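Local coordinates for lipoprotein (PDB 7ADK) that is probably an extracytoplasmic peptidase related to the chymotrypsin-like PA clan, found here in a complex with another protein, at residues 511-516 with 806-811; 674-679 with 684-689; 169-174 with 611-616. All coordinates share one frame; numbering follows the deposited sequence.

The touching residues of contact 1 are all buried, joining a loop to a strand of the mixed sheet, while contacts 2 and 3 lie nearer the surface, among loops and a helix, both within reach of another protein. Contact 1 has the chemistry of an aromatic core: an edge-to-face pair flanked by aliphatic carbons. Contact 2 closes a short loop by apolar touch, with polar groups turned to the other protein. Contact 3 ties an N-terminal helix to a distant loop, pairing a leucine-tyrosine touch with a threonine methyl on a carboxylate. Contacts 2 and 3 touch through Tyr-689 CE1 and Phe-615 CZ, 3.7 Å apart; contact 1 stays about 22 Å from contact 3 between nearest atoms.

Contact 1 of 3, residues 511-516 with 806-811; sequences DFINEN and GQYDLI
A type I beta turn from Asp-511 to Asn-514 presents Phe-512 and Ile-513 to Tyr-808 of the sheet strand 807-809 and to Leu-810 just beyond it. The heart of the contact is a tilted edge-to-face pair: the edge of Phe-512 points at the face of Tyr-808, with ring centroids 4.7 Å apart and planes at 58°. The leading atom is Phe-512 CE1, which stands over the centre of the tyrosine ring and comes within 3.6 Å of Tyr-808 CG. Phe-512 CZ follows it, 4.0 Å from Tyr-808 CZ. A chi1 of 66° sets the Phe-512 ring between its own backbone N and carbonyl carbon, with CE1 leading toward Tyr-808.

Leu-810 adds a methyl over one face of the phenylalanine, its CD2 lying 4.4 Å from Phe-512 CE2. Ile-513 reaches in with the end of its chain, and its CD1 stops 4.2 Å from Tyr-808 CB, the two side chains crossing at about a right angle. No hydrogen bond spans the two segments. Two side-chain hydrogen bonds lie inside the segments instead. Asn-514 ND2 gives a nearly straight bond, 2.8 Å long at 166°, to Asp-511 OD2 across the turn, and Asp-809 OD1 takes the backbone N of Ile-811 at 2.9 Å in an Asx turn.

The buried tyrosine hydroxyl is held beyond the contact by the backbone N of Leu-745, while Asp-809 pairs with Arg-790. Strand 807-809 runs antiparallel to strand 783-792, whose Phe-789 and Ser-791 pack beside it; Ile-513 leans on Tyr-743 of strand 737-747, so the turn lies against the mixed sheet as the chain passes from strand 503-507 to strand 535-537.

Contact 2 of 3, residues 674-679 with 684-689; sequences NKLINK and NSFKEY
Phe-686 is the side chain to follow, with Lys-675 and Leu-676 as the residues it meets. From CB its CG turns anti to the carbonyl carbon, beside the backbone N (chi1 -56°), and the ring reaches across to segment 674-679. Going out along the ring, CD2 comes first, 3.8 Å from Leu-676 CD1. One step on, CE2 is shared: it has Leu-676 CD1 at 3.8 Å and Lys-675 CB at 3.6 Å. CZ, at the tip, lies 3.8 Å from the same Lys-675 CB. That lysine carbon comes in at the ring edge, near the ring plane, and the backbone O of Lys-675 also lies in plane at the edge.

Lysine takes part through its root: a bend at chi2 (-67°) carries the rest of the chain, with its amine, off from the ring. Between the two segments Ser-682 OG is hydrogen-bonded to Lys-679 O, within the short connection. Another protein lies alongside, where Asn-678 ND2 and Lys-687 NZ each meet an acidic side chain of that partner.

With no hydrogen bond between the segments, the loop closes on itself by carbon-to-ring touch, while Asn-678, Lys-679 and Lys-687 give their side-chain nitrogens to the other protein, so apolar closure of the loop goes with polar contacts to its partner.

Contact 3 of 3, residues 169-174 with 611-616; sequences DEYTKK and RPLDFD
Apolar contact comes first: Leu-613, from the loop before helix 651-655, pushes its CD1 against the ring edge of Tyr-171 on helix 165-173. The methyl lies near the ring plane, 3.5 Å from Tyr-171 CD2 and 3.7 Å from Tyr-171 CE2. The tyrosine ring gets there because its CG is anti to the backbone N (chi1 -170°). The same methyl rests 4.1 Å from Thr-172 CA, and so touches the helix backbone as well.

A second meeting, between carbon and carboxylate, is van der Waals in kind. Thr-172 CG2 sits 4.0 Å from Asp-614 OD1 and about as far from OD2, facing both oxygens; Asp-614 OD2 is hydrogen-bonded to Tyr-168 OH, from the same helix just before the segment.

Within segment 169-174 there are two side-chain polar bonds. Thr-172 OG1 turns back to Asp-169 O at 2.7 Å, the C=O...donor angle being 131°, and that carbonyl also takes Lys-173 N. Lys-174 NZ, just past the helix end, makes a salt bridge of 2.9 Å with Glu-170 OE1. Beyond the contact, Tyr-171 OH is held by Asp-183, and Arg-179 of helix 176-192 binds the carbonyls of Tyr-171 and Thr-172.

Between the two segments the meeting is therefore van der Waals only; a polar tie from loop to helix is made by Asp-614 with Tyr-168. The carboxylates of Asp-169 and Asp-614 lie 5.9 Å apart between Asp-169 OD1 and Asp-614 OD2, and may mildly disfavour each other's charge; an aromatic side chain of the other protein packs on each.

Contact 1 of 3, residues 511-516 with 806-811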
loop_
_atom_site.group_PDB
_atom_site.type_symbol
_atom_site.label_atom_id
_atom_site.label_comp_id
_atom_site.label_asym_id
_atom_site.label_seq_id
_atom_site.Cartn_x
_atom_site.Cartn_y
_atom_site.Cartn_z
ATOM N N ASP B 511 9.432 -34.802 17.737
ATOM C CA ASP B 511 9.308 -36.010 18.556
ATOM C C ASP B 511 9.815 -35.871 20.002
ATOM O O ASP B 511 10.291 -36.804 20.642
ATOM C CB ASP B 511 9.860 -37.204 17.785
ATOM C CG ASP B 511 9.099 -38.499 18.029
ATOM O OD1 ASP B 511 7.942 -38.478 18.480
ATOM O OD2 ASP B 511 9.662 -39.569 17.766
ATOM N N PHE B 512 9.643 -34.672 20.552
ATOM C CA PHE B 512 10.159 -34.224 21.847
ATOM C C PHE B 512 9.490 -34.834 23.089
ATOM O O PHE B 512 9.947 -34.582 24.204
ATOM C CB PHE B 512 10.109 -32.696 21.879
ATOM C CG PHE B 512 8.710 -32.125 21.859
ATOM C CD1 PHE B 512 7.992 -31.951 23.046
ATOM C CD2 PHE B 512 8.131 -31.764 20.633
ATOM C CE1 PHE B 512 6.713 -31.385 23.009
ATOM C CE2 PHE B 512 6.845 -31.211 20.598
ATOM C CZ PHE B 512 6.138 -31.007 21.788
ATOM N N ILE B 513 8.440 -35.642 22.930
ATOM C CA ILE B 513 7.758 -36.399 23.998
ATOM C C ILE B 513 8.220 -37.870 24.080
ATOM O O ILE B 513 7.930 -38.552 25.061
ATOM C CB ILE B 513 6.226 -36.284 23.782
ATOM C CG1 ILE B 513 5.723 -34.838 23.885
ATOM C CG2 ILE B 513 5.382 -37.137 24.732
ATOM C CD1 ILE B 513 6.020 -34.101 25.188
ATOM N N ASN B 514 8.928 -38.388 23.067
ATOM C CA ASN B 514 9.106 -39.826 22.807
ATOM C C ASN B 514 10.101 -40.589 23.722
ATOM O O ASN B 514 10.919 -41.389 23.264
ATOM C CB ASN B 514 9.327 -40.032 21.298
ATOM C CG ASN B 514 8.941 -41.411 20.774
ATOM O OD1 ASN B 514 8.496 -42.285 21.502
ATOM N ND2 ASN B 514 9.062 -41.650 19.492
ATOM N N GLU B 515 10.022 -40.346 25.033
ATOM C CA GLU B 515 10.395 -41.323 26.056
ATOM C C GLU B 515 9.215 -42.302 26.211
ATOM O O GLU B 515 8.090 -41.954 25.908
ATOM C CB GLU B 515 10.758 -40.633 27.384
ATOM C CG GLU B 515 11.159 -41.632 28.481
ATOM C CD GLU B 515 11.804 -41.017 29.727
ATOM O OE1 GLU B 515 11.338 -39.973 30.228
ATOM O OE2 GLU B 515 12.765 -41.615 30.264
ATOM N N ASN B 516 9.440 -43.520 26.672
ATOM C CA ASN B 516 8.429 -44.559 26.814
ATOM C C ASN B 516 7.214 -44.115 27.655
ATOM O O ASN B 516 7.353 -43.386 28.625
ATOM C CB ASN B 516 9.069 -45.836 27.366
ATOM C CG ASN B 516 10.306 -46.268 26.621
ATOM O OD1 ASN B 516 11.417 -45.993 27.012
ATOM N ND2 ASN B 516 10.174 -46.924 25.523
ATOM N N GLY B 806 0.472 -33.481 28.055
ATOM C CA GLY B 806 1.916 -33.574 28.233
ATOM C C GLY B 806 2.544 -32.297 28.776
ATOM O O GLY B 806 2.316 -31.200 28.267
ATOM N N GLN B 807 3.390 -32.443 29.791
ATOM C CA GLN B 807 4.129 -31.345 30.408
ATOM C C GLN B 807 5.555 -31.285 29.855
ATOM O O GLN B 807 6.316 -32.247 29.946
ATOM C CB GLN B 807 4.112 -31.550 31.922
ATOM C CG GLN B 807 4.863 -30.453 32.678
ATOM C CD GLN B 807 5.183 -30.895 34.081
ATOM O OE1 GLN B 807 6.247 -31.430 34.332
ATOM N NE2 GLN B 807 4.291 -30.738 35.024
ATOM N N TYR B 808 5.928 -30.140 29.299
ATOM C CA TYR B 808 7.178 -29.965 28.584
ATOM C C TYR B 808 7.630 -28.504 28.567
ATOM O O TYR B 808 6.825 -27.585 28.623
ATOM C CB TYR B 808 7.039 -30.535 27.158
ATOM C CG TYR B 808 6.146 -29.779 26.195
ATOM C CD1 TYR B 808 4.810 -30.161 26.001
ATOM C CD2 TYR B 808 6.676 -28.716 25.448
ATOM C CE1 TYR B 808 4.000 -29.462 25.094
ATOM C CE2 TYR B 808 5.869 -28.008 24.553
ATOM C CZ TYR B 808 4.525 -28.367 24.384
ATOM O OH TYR B 808 3.720 -27.641 23.569
ATOM N N ASP B 809 8.928 -28.289 28.415
ATOM C CA ASP B 809 9.502 -27.006 28.036
ATOM C C ASP B 809 10.566 -27.254 26.968
ATOM O O ASP B 809 11.536 -27.966 27.219
ATOM C CB ASP B 809 10.028 -26.312 29.292
ATOM C CG ASP B 809 10.521 -24.887 29.052
ATOM O OD1 ASP B 809 11.055 -24.606 27.959
ATOM O OD2 ASP B 809 10.382 -24.072 29.988
ATOM N N LEU B 810 10.369 -26.733 25.762
ATOM C CA LEU B 810 11.272 -26.962 24.631
ATOM C C LEU B 810 12.385 -25.908 24.484
ATOM O O LEU B 810 13.208 -26.015 23.583
ATOM C CB LEU B 810 10.511 -27.383 23.353
ATOM C CG LEU B 810 9.278 -26.595 22.914
ATOM C CD1 LEU B 810 9.677 -25.198 22.501
ATOM C CD2 LEU B 810 8.583 -27.297 21.767
ATOM N N ILE B 811 12.511 -24.986 25.442
ATOM C CA ILE B 811 13.667 -24.095 25.619
ATOM C C ILE B 811 14.559 -24.585 26.775
ATOM O O ILE B 811 15.769 -24.691 26.609
ATOM C CB ILE B 811 13.196 -22.639 25.813
ATOM C CG1 ILE B 811 12.337 -22.130 24.639
ATOM C CG2 ILE B 811 14.353 -21.678 26.088
ATOM C CD1 ILE B 811 13.053 -21.928 23.321
#

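Contact 2 of 3, residues 674-679 with 684-689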
loop_
_atom_site.group_PDB
_atom_site.type_symbol
_atom_site.label_atom_id
_atom_site.label_comp_id
_atom_site.label_asym_id
_atom_site.label_seq_id
_atom_site.Cartn_x
_atom_site.Cartn_y
_atom_site.Cartn_z
ATOM N N ASN B 674 -3.222 5.363 9.276
ATOM C CA ASN B 674 -2.538 6.634 8.993
ATOM C C ASN B 674 -2.844 7.695 10.069
ATOM O O ASN B 674 -2.787 8.897 9.817
ATOM C CB ASN B 674 -2.881 7.071 7.548
ATOM C CG ASN B 674 -1.856 6.645 6.517
ATOM O OD1 ASN B 674 -0.660 6.668 6.734
ATOM N ND2 ASN B 674 -2.281 6.320 5.322
ATOM N N LYS B 675 -3.238 7.256 11.272
ATOM C CA LYS B 675 -3.941 8.089 12.256
ATOM C C LYS B 675 -3.147 8.365 13.539
ATOM O O LYS B 675 -3.487 9.287 14.270
ATOM C CB LYS B 675 -5.311 7.450 12.537
ATOM C CG LYS B 675 -6.220 7.224 11.318
ATOM C CD LYS B 675 -6.707 8.531 10.683
ATOM C CE LYS B 675 -7.789 8.250 9.636
ATOM N NZ LYS B 675 -8.422 9.488 9.140
ATOM N N LEU B 676 -2.086 7.603 13.811
ATOM C CA LEU B 676 -1.231 7.705 15.010
ATOM C C LEU B 676 -0.090 8.739 14.885
ATOM O O LEU B 676 0.677 8.899 15.826
ATOM C CB LEU B 676 -0.685 6.292 15.342
ATOM C CG LEU B 676 -1.522 5.469 16.334
ATOM C CD1 LEU B 676 -3.000 5.403 15.982
ATOM C CD2 LEU B 676 -0.986 4.047 16.398
ATOM N N ILE B 677 0.047 9.443 13.757
ATOM C CA ILE B 677 1.179 10.351 13.499
ATOM C C ILE B 677 1.152 11.555 14.469
ATOM O O ILE B 677 0.279 12.420 14.400
ATOM C CB ILE B 677 1.210 10.812 12.015
ATOM C CG1 ILE B 677 0.953 9.712 10.957
ATOM C CG2 ILE B 677 2.544 11.519 11.715
ATOM C CD1 ILE B 677 1.933 8.543 10.925
ATOM N N ASN B 678 2.135 11.637 15.365
ATOM C CA ASN B 678 2.321 12.728 16.332
ATOM C C ASN B 678 2.996 13.980 15.726
ATOM O O ASN B 678 4.081 14.390 16.142
ATOM C CB ASN B 678 3.009 12.186 17.600
ATOM C CG ASN B 678 4.250 11.364 17.324
ATOM O OD1 ASN B 678 4.185 10.179 17.090
ATOM N ND2 ASN B 678 5.406 11.940 17.339
ATOM N N LYS B 679 2.333 14.615 14.757
ATOM C CA LYS B 679 2.722 15.909 14.165
ATOM C C LYS B 679 2.795 17.014 15.224
ATOM O O LYS B 679 1.950 17.065 16.117
ATOM C CB LYS B 679 1.723 16.305 13.064
ATOM C CG LYS B 679 1.701 15.335 11.882
ATOM C CD LYS B 679 0.836 15.813 10.719
ATOM C CE LYS B 679 0.961 14.868 9.546
ATOM N NZ LYS B 679 0.255 15.341 8.350
ATOM N N ASN B 684 -3.481 13.943 20.352
ATOM C CA ASN B 684 -3.738 12.522 20.111
ATOM C C ASN B 684 -5.242 12.266 19.935
ATOM O O ASN B 684 -6.050 12.626 20.781
ATOM C CB ASN B 684 -3.133 11.642 21.218
ATOM C CG ASN B 684 -1.629 11.763 21.335
ATOM O OD1 ASN B 684 -1.106 12.494 22.160
ATOM N ND2 ASN B 684 -0.874 11.078 20.525
ATOM N N SER B 685 -5.602 11.642 18.815
ATOM C CA SER B 685 -6.982 11.340 18.427
ATOM C C SER B 685 -7.534 10.047 19.050
ATOM O O SER B 685 -8.715 9.744 18.888
ATOM C CB SER B 685 -7.045 11.295 16.900
ATOM O OG SER B 685 -8.376 11.409 16.446
ATOM N N PHE B 686 -6.707 9.281 19.769
ATOM C CA PHE B 686 -7.072 8.043 20.465
ATOM C C PHE B 686 -6.651 8.100 21.937
ATOM O O PHE B 686 -5.606 8.665 22.269
ATOM C CB PHE B 686 -6.445 6.836 19.763
ATOM C CG PHE B 686 -6.805 6.726 18.301
ATOM C CD1 PHE B 686 -7.997 6.098 17.898
ATOM C CD2 PHE B 686 -5.960 7.297 17.341
ATOM C CE1 PHE B 686 -8.339 6.039 16.536
ATOM C CE2 PHE B 686 -6.305 7.249 15.987
ATOM C CZ PHE B 686 -7.493 6.618 15.578
ATOM N N LYS B 687 -7.460 7.524 22.832
ATOM C CA LYS B 687 -7.192 7.510 24.277
ATOM C C LYS B 687 -5.984 6.636 24.604
ATOM O O LYS B 687 -5.789 5.594 23.991
ATOM C CB LYS B 687 -8.419 7.011 25.045
ATOM C CG LYS B 687 -9.690 7.852 24.875
ATOM C CD LYS B 687 -9.583 9.277 25.413
ATOM C CE LYS B 687 -10.968 9.929 25.407
ATOM N NZ LYS B 687 -10.928 11.354 25.725
ATOM N N GLU B 688 -5.206 7.007 25.614
ATOM C CA GLU B 688 -3.955 6.312 25.949
ATOM C C GLU B 688 -4.146 4.833 26.331
ATOM O O GLU B 688 -3.236 4.043 26.106
ATOM C CB GLU B 688 -3.207 7.119 27.020
ATOM C CG GLU B 688 -1.783 6.654 27.352
ATOM C CD GLU B 688 -1.626 5.676 28.520
ATOM O OE1 GLU B 688 -0.476 5.438 28.934
ATOM O OE2 GLU B 688 -2.625 5.165 29.064
ATOM N N TYR B 689 -5.318 4.420 26.832
ATOM C CA TYR B 689 -5.623 3.006 27.090
ATOM C C TYR B 689 -5.773 2.172 25.808
ATOM O O TYR B 689 -5.678 0.953 25.853
ATOM C CB TYR B 689 -6.880 2.876 27.971
ATOM C CG TYR B 689 -8.206 3.215 27.306
ATOM C CD1 TYR B 689 -8.804 2.321 26.396
ATOM C CD2 TYR B 689 -8.848 4.431 27.592
ATOM C CE1 TYR B 689 -9.994 2.662 25.731
ATOM C CE2 TYR B 689 -10.056 4.765 26.954
ATOM C CZ TYR B 689 -10.617 3.893 26.005
ATOM O OH TYR B 689 -11.738 4.256 25.340
#

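Contact 3 of 3, residues 169-174 with 611-616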
loop_
_atom_site.group_PDB
_atom_site.type_symbol
_atom_site.label_atom_id
_atom_site.label_comp_id
_atom_site.label_asym_id
_atom_site.label_seq_id
_atom_site.Cartn_x
_atom_site.Cartn_y
_atom_site.Cartn_z
ATOM N N ASP B 169 -26.462 -7.766 26.993
ATOM C CA ASP B 169 -26.226 -7.528 28.424
ATOM C C ASP B 169 -26.110 -8.823 29.227
ATOM O O ASP B 169 -25.215 -8.944 30.060
ATOM C CB ASP B 169 -27.350 -6.670 29.027
ATOM C CG ASP B 169 -27.173 -5.161 28.887
ATOM O OD1 ASP B 169 -26.060 -4.686 28.599
ATOM O OD2 ASP B 169 -28.143 -4.427 29.166
ATOM N N GLU B 170 -26.960 -9.820 28.994
ATOM C CA GLU B 170 -26.815 -11.105 29.693
ATOM C C GLU B 170 -25.574 -11.900 29.244
ATOM O O GLU B 170 -24.965 -12.569 30.071
ATOM C CB GLU B 170 -28.101 -11.933 29.627
ATOM C CG GLU B 170 -28.500 -12.383 28.225
ATOM C CD GLU B 170 -29.508 -13.528 28.236
ATOM O OE1 GLU B 170 -29.220 -14.595 27.649
ATOM O OE2 GLU B 170 -30.577 -13.382 28.863
ATOM N N TYR B 171 -25.124 -11.786 27.992
ATOM C CA TYR B 171 -23.859 -12.373 27.547
ATOM C C TYR B 171 -22.661 -11.711 28.243
ATOM O O TYR B 171 -21.708 -12.391 28.627
ATOM C CB TYR B 171 -23.761 -12.338 26.016
ATOM C CG TYR B 171 -22.606 -13.144 25.455
ATOM C CD1 TYR B 171 -22.781 -14.455 24.978
ATOM C CD2 TYR B 171 -21.328 -12.568 25.420
ATOM C CE1 TYR B 171 -21.689 -15.181 24.470
ATOM C CE2 TYR B 171 -20.231 -13.300 24.947
ATOM C CZ TYR B 171 -20.409 -14.602 24.451
ATOM O OH TYR B 171 -19.329 -15.267 23.974
ATOM N N THR B 172 -22.708 -10.402 28.508
ATOM C CA THR B 172 -21.659 -9.742 29.298
ATOM C C THR B 172 -21.588 -10.294 30.723
ATOM O O THR B 172 -20.495 -10.422 31.266
ATOM C CB THR B 172 -21.771 -8.205 29.351
ATOM O OG1 THR B 172 -22.746 -7.757 30.260
ATOM C CG2 THR B 172 -22.044 -7.547 28.025
ATOM N N LYS B 173 -22.721 -10.668 31.324
ATOM C CA LYS B 173 -22.816 -11.146 32.719
ATOM C C LYS B 173 -22.554 -12.650 32.891
ATOM O O LYS B 173 -22.097 -13.066 33.954
ATOM C CB LYS B 173 -24.162 -10.712 33.326
ATOM C CG LYS B 173 -24.243 -9.184 33.428
ATOM C CD LYS B 173 -25.507 -8.657 34.108
ATOM C CE LYS B 173 -26.791 -9.041 33.369
ATOM N NZ LYS B 173 -27.982 -8.475 34.036
ATOM N N LYS B 174 -22.765 -13.461 31.854
ATOM C CA LYS B 174 -22.397 -14.890 31.767
ATOM C C LYS B 174 -20.908 -15.147 32.031
ATOM O O LYS B 174 -20.066 -14.294 31.754
ATOM C CB LYS B 174 -22.828 -15.437 30.392
ATOM C CG LYS B 174 -24.325 -15.773 30.359
ATOM C CD LYS B 174 -24.841 -16.144 28.965
ATOM C CE LYS B 174 -26.371 -16.148 28.993
ATOM N NZ LYS B 174 -27.002 -16.387 27.682
ATOM N N ARG B 611 -9.940 -10.706 29.056
ATOM C CA ARG B 611 -10.482 -9.356 28.837
ATOM C C ARG B 611 -11.977 -9.225 29.181
ATOM O O ARG B 611 -12.737 -10.152 28.901
ATOM C CB ARG B 611 -10.212 -8.911 27.388
ATOM C CG ARG B 611 -11.099 -9.585 26.332
ATOM C CD ARG B 611 -10.715 -9.172 24.921
ATOM N NE ARG B 611 -11.604 -9.743 23.898
ATOM C CZ ARG B 611 -12.641 -9.158 23.337
ATOM N NH1 ARG B 611 -13.297 -9.762 22.403
ATOM N NH2 ARG B 611 -13.040 -7.980 23.684
ATOM N N PRO B 612 -12.458 -8.066 29.668
ATOM C CA PRO B 612 -13.878 -7.744 29.617
ATOM C C PRO B 612 -14.302 -7.478 28.164
ATOM O O PRO B 612 -13.519 -6.954 27.377
ATOM C CB PRO B 612 -14.014 -6.506 30.491
ATOM C CG PRO B 612 -12.694 -5.782 30.315
ATOM C CD PRO B 612 -11.698 -6.913 30.111
ATOM N N LEU B 613 -15.539 -7.807 27.774
ATOM C CA LEU B 613 -16.029 -7.522 26.413
ATOM C C LEU B 613 -16.170 -6.015 26.172
ATOM O O LEU B 613 -15.905 -5.522 25.079
ATOM C CB LEU B 613 -17.390 -8.176 26.159
ATOM C CG LEU B 613 -17.470 -9.682 26.412
ATOM C CD1 LEU B 613 -18.910 -10.142 26.245
ATOM C CD2 LEU B 613 -16.571 -10.493 25.482
ATOM N N ASP B 614 -16.577 -5.293 27.215
ATOM C CA ASP B 614 -16.729 -3.851 27.294
ATOM C C ASP B 614 -16.458 -3.355 28.717
ATOM O O ASP B 614 -16.528 -4.102 29.693
ATOM C CB ASP B 614 -18.125 -3.425 26.838
ATOM C CG ASP B 614 -19.294 -4.134 27.526
ATOM O OD1 ASP B 614 -19.137 -4.841 28.544
ATOM O OD2 ASP B 614 -20.413 -3.986 27.002
ATOM N N PHE B 615 -16.155 -2.074 28.857
ATOM C CA PHE B 615 -15.901 -1.417 30.133
ATOM C C PHE B 615 -16.310 0.048 30.029
ATOM O O PHE B 615 -16.487 0.560 28.927
ATOM C CB PHE B 615 -14.431 -1.595 30.547
ATOM C CG PHE B 615 -13.418 -0.693 29.874
ATOM C CD1 PHE B 615 -13.202 -0.756 28.491
ATOM C CD2 PHE B 615 -12.646 0.185 30.647
ATOM C CE1 PHE B 615 -12.254 0.071 27.879
ATOM C CE2 PHE B 615 -11.677 0.993 30.042
ATOM C CZ PHE B 615 -11.494 0.950 28.659
ATOM N N ASP B 616 -16.476 0.735 31.154
ATOM C CA ASP B 616 -16.668 2.179 31.181
ATOM C C ASP B 616 -15.303 2.897 31.190
ATOM O O ASP B 616 -14.609 2.879 32.208
ATOM C CB ASP B 616 -17.523 2.537 32.393
ATOM C CG ASP B 616 -17.951 4.001 32.415
ATOM O OD1 ASP B 616 -17.427 4.821 31.629
ATOM O OD2 ASP B 616 -18.808 4.348 33.257
#